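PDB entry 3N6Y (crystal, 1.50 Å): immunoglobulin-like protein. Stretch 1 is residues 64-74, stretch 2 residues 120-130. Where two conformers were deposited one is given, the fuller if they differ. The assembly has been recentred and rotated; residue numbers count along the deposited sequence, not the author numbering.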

# COMPACT_ATOMS: atom_id res chain seq x y z
N GLY A 64 -9.82 18.95 4.73
CA GLY A 64 -8.68 19.87 4.63
C GLY A 64 -7.36 19.27 5.07
O GLY A 64 -6.36 19.99 5.22
N ASP A 65 -7.35 17.96 5.29
CA ASP A 65 -6.19 17.29 5.86
C ASP A 65 -5.13 17.06 4.79
O ASP A 65 -5.41 16.97 3.57
CB ASP A 65 -6.55 15.93 6.47
CG ASP A 65 -7.36 16.04 7.75
OD1 ASP A 65 -7.48 17.16 8.30
OD2 ASP A 65 -7.86 15.00 8.21
N THR A 66 -3.89 17.04 5.24
CA THR A 66 -2.76 16.61 4.42
C THR A 66 -3.07 15.19 3.89
O THR A 66 -3.45 14.31 4.65
CB THR A 66 -1.48 16.60 5.25
OG1 THR A 66 -1.21 17.92 5.76
CG2 THR A 66 -0.22 16.09 4.47
N PRO A 67 -2.94 15.00 2.58
CA PRO A 67 -3.16 13.70 1.98
C PRO A 67 -2.14 12.66 2.43
O PRO A 67 -1.15 12.97 3.15
CB PRO A 67 -3.02 14.00 0.50
CG PRO A 67 -1.92 14.96 0.50
CD PRO A 67 -2.27 15.89 1.63
N LEU A 68 -2.42 11.41 2.07
CA LEU A 68 -1.48 10.36 2.34
C LEU A 68 -0.42 10.31 1.26
O LEU A 68 -0.66 10.60 0.11
CB LEU A 68 -2.17 9.00 2.43
CG LEU A 68 -3.25 8.85 3.49
CD1 LEU A 68 -3.79 7.38 3.43
CD2 LEU A 68 -2.69 9.26 4.89
N THR A 69 0.79 9.94 1.66
CA THR A 69 1.86 9.57 0.73
C THR A 69 2.06 8.05 0.91
O THR A 69 2.44 7.56 2.00
CB THR A 69 3.17 10.31 1.00
OG1 THR A 69 2.99 11.73 0.89
CG2 THR A 69 4.23 9.90 -0.05
N LEU A 70 1.82 7.30 -0.17
CA LEU A 70 2.08 5.86 -0.18
C LEU A 70 3.44 5.67 -0.82
O LEU A 70 3.61 5.90 -2.03
CB LEU A 70 1.04 5.06 -0.98
CG LEU A 70 -0.38 4.82 -0.45
CD1 LEU A 70 -1.05 6.11 0.07
CD2 LEU A 70 -1.25 4.26 -1.56
N LEU A 71 4.39 5.25 -0.01
CA LEU A 71 5.79 5.11 -0.43
C LEU A 71 6.08 3.65 -0.58
O LEU A 71 6.13 2.92 0.38
CB LEU A 71 6.74 5.70 0.60
CG LEU A 71 8.22 5.54 0.22
CD1 LEU A 71 8.52 6.35 -1.11
CD2 LEU A 71 9.12 5.97 1.38
N TYR A 72 6.23 3.19 -1.83
CA TYR A 72 6.59 1.82 -2.09
C TYR A 72 8.08 1.76 -2.37
O TYR A 72 8.55 2.39 -3.31
CB TYR A 72 5.92 1.33 -3.38
CG TYR A 72 4.39 1.39 -3.44
CD1 TYR A 72 3.71 2.58 -3.63
CD2 TYR A 72 3.64 0.23 -3.28
CE1 TYR A 72 2.33 2.62 -3.67
CE2 TYR A 72 2.25 0.27 -3.35
CZ TYR A 72 1.62 1.44 -3.53
OH TYR A 72 0.22 1.45 -3.62
N LEU A 73 8.83 1.06 -1.54
CA LEU A 73 10.23 0.77 -1.84
C LEU A 73 10.32 -0.64 -2.44
O LEU A 73 9.83 -1.63 -1.85
CB LEU A 73 11.05 0.86 -0.56
CG LEU A 73 11.15 2.22 0.12
CD1 LEU A 73 12.01 2.06 1.46
CD2 LEU A 73 11.80 3.24 -0.80
N THR A 74 11.02 -0.74 -3.57
CA THR A 74 11.06 -1.94 -4.37
C THR A 74 12.50 -2.41 -4.52
O THR A 74 13.42 -1.65 -4.21
CB THR A 74 10.44 -1.76 -5.77
OG1 THR A 74 11.42 -1.25 -6.68
CG2 THR A 74 9.27 -0.78 -5.73
N LEU A 120 6.31 -1.32 1.98
CA LEU A 120 5.18 -0.43 1.70
C LEU A 120 4.90 0.37 2.95
O LEU A 120 4.75 -0.20 4.05
CB LEU A 120 3.94 -1.28 1.35
CG LEU A 120 3.81 -1.67 -0.14
CD1 LEU A 120 5.06 -2.38 -0.68
CD2 LEU A 120 2.62 -2.57 -0.33
N MSE A 121 4.93 1.67 2.81
CA MSE A 121 4.85 2.61 3.93
C MSE A 121 3.82 3.65 3.62
O MSE A 121 3.89 4.30 2.58
CB MSE A 121 6.25 3.25 4.17
CG MSE A 121 7.34 2.23 4.38
SE MSE A 121 9.08 3.14 4.51
CE MSE A 121 9.06 3.41 6.47
N VAL A 122 2.85 3.81 4.53
CA VAL A 122 1.87 4.87 4.47
C VAL A 122 2.23 6.00 5.43
O VAL A 122 2.30 5.81 6.62
CB VAL A 122 0.43 4.40 4.89
CG1 VAL A 122 -0.57 5.56 4.61
CG2 VAL A 122 0.05 3.18 4.18
N PHE A 123 2.42 7.19 4.83
CA PHE A 123 2.73 8.40 5.60
C PHE A 123 1.62 9.44 5.47
O PHE A 123 0.94 9.55 4.41
CB PHE A 123 3.99 9.07 5.04
CG PHE A 123 5.25 8.32 5.29
CD1 PHE A 123 5.74 7.34 4.42
CD2 PHE A 123 5.98 8.61 6.40
CE1 PHE A 123 6.93 6.65 4.69
CE2 PHE A 123 7.18 7.89 6.69
CZ PHE A 123 7.63 6.95 5.82
N GLN A 124 1.49 10.29 6.49
CA GLN A 124 0.81 11.58 6.29
C GLN A 124 1.87 12.65 6.58
O GLN A 124 2.28 12.79 7.77
CB GLN A 124 -0.38 11.72 7.23
CG GLN A 124 -1.12 13.01 6.95
CD GLN A 124 -2.21 13.35 7.94
OE1 GLN A 124 -2.06 13.18 9.16
NE2 GLN A 124 -3.32 13.88 7.41
N GLY A 125 2.33 13.36 5.54
CA GLY A 125 3.47 14.25 5.71
C GLY A 125 4.67 13.42 6.14
O GLY A 125 4.97 12.41 5.51
N ASP A 126 5.34 13.82 7.23
CA ASP A 126 6.47 13.09 7.76
C ASP A 126 6.14 11.89 8.65
O ASP A 126 7.06 11.14 9.06
CB ASP A 126 7.36 14.04 8.58
CG ASP A 126 8.02 15.16 7.78
OD1 ASP A 126 7.94 15.19 6.53
OD2 ASP A 126 8.59 16.08 8.47
N ARG A 127 4.87 11.71 9.04
CA ARG A 127 4.48 10.74 10.03
C ARG A 127 4.05 9.44 9.38
O ARG A 127 3.18 9.40 8.51
CB ARG A 127 3.33 11.25 10.91
CG ARG A 127 2.90 10.28 12.03
CD ARG A 127 1.99 10.96 13.01
NE ARG A 127 0.86 11.49 12.29
CZ ARG A 127 -0.41 11.06 12.35
NH1 ARG A 127 -0.79 10.08 13.15
NH2 ARG A 127 -1.31 11.65 11.59
N LEU A 128 4.68 8.38 9.83
CA LEU A 128 4.35 7.04 9.37
C LEU A 128 3.13 6.52 10.09
O LEU A 128 3.13 6.46 11.33
CB LEU A 128 5.52 6.12 9.70
CG LEU A 128 5.38 4.67 9.22
CD1 LEU A 128 5.24 4.59 7.71
CD2 LEU A 128 6.58 3.89 9.77
N LEU A 129 2.10 6.13 9.34
CA LEU A 129 0.89 5.56 9.92
C LEU A 129 1.00 4.01 10.01
O LEU A 129 0.57 3.38 11.01
CB LEU A 129 -0.30 5.96 9.08
CG LEU A 129 -0.63 7.45 9.21
CD1 LEU A 129 -1.66 7.87 8.19
CD2 LEU A 129 -1.12 7.76 10.67
N ALA A 130 1.51 3.39 8.95
CA ALA A 130 1.59 1.93 8.87
C ALA A 130 2.67 1.49 7.90
O ALA A 130 2.93 2.20 6.92
CB ALA A 130 0.25 1.34 8.47
O HOH W 1 1.55 13.11 2.87

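How do the two backbones lie together? Strand 68-74 runs antiparallel to strand 120-124, and two hydrogen-bonded pairs hold them in register. T69 N donates to F123 O at 2.8 Å and F123 N returns a bond to T69 O at 2.9 Å; two residues on, L71 N reaches M121 O at 2.8 Å and M121 N reaches L71 O at 3.0 Å. Between these rungs L70 faces V122 without direct backbone bonds.

Which side chains fill the face that carries L68, L70 and Y72? Here the leucine L68 forks over its neighbours: CD1 lies 3.9 Å from V122 CG1, while CD2 comes within 3.7 Å of L129 CD1, a residue of the returning strand 127-130. Farther along, the branch point of L120 nestles obliquely against the Y72 ring, with L120 CG 3.7 Å from Y72 CD2. These contacts are apolar, and all five side chains but L129 are buried.

What occupies the other face? L71 is the bump between two larger groups. Its CD2 sits 4.2 Å from SE of the selenomethionine M121 and 4.0 Å from F123 CE1, so one methyl touches both. L73 CD1 approaches the same selenium more loosely, at 4.4 Å.

How is the contact closed beyond the strands? Q124 begins a type II' turn that ends at R127, and its extended side chain reaches back to the loop before L68. There Q124 NE2 donates to T66 O at 2.8 Å, in an almost straight bond. A water fills the gap nearby: it donates to P67 O at 2.7 Å, accepts from G125 N at 2.8 Å and hydrogen-bonds T69 OG1 at 2.8 Å, joining loop, strand and turn where P67 O and G125 N stand 4.2 Å apart.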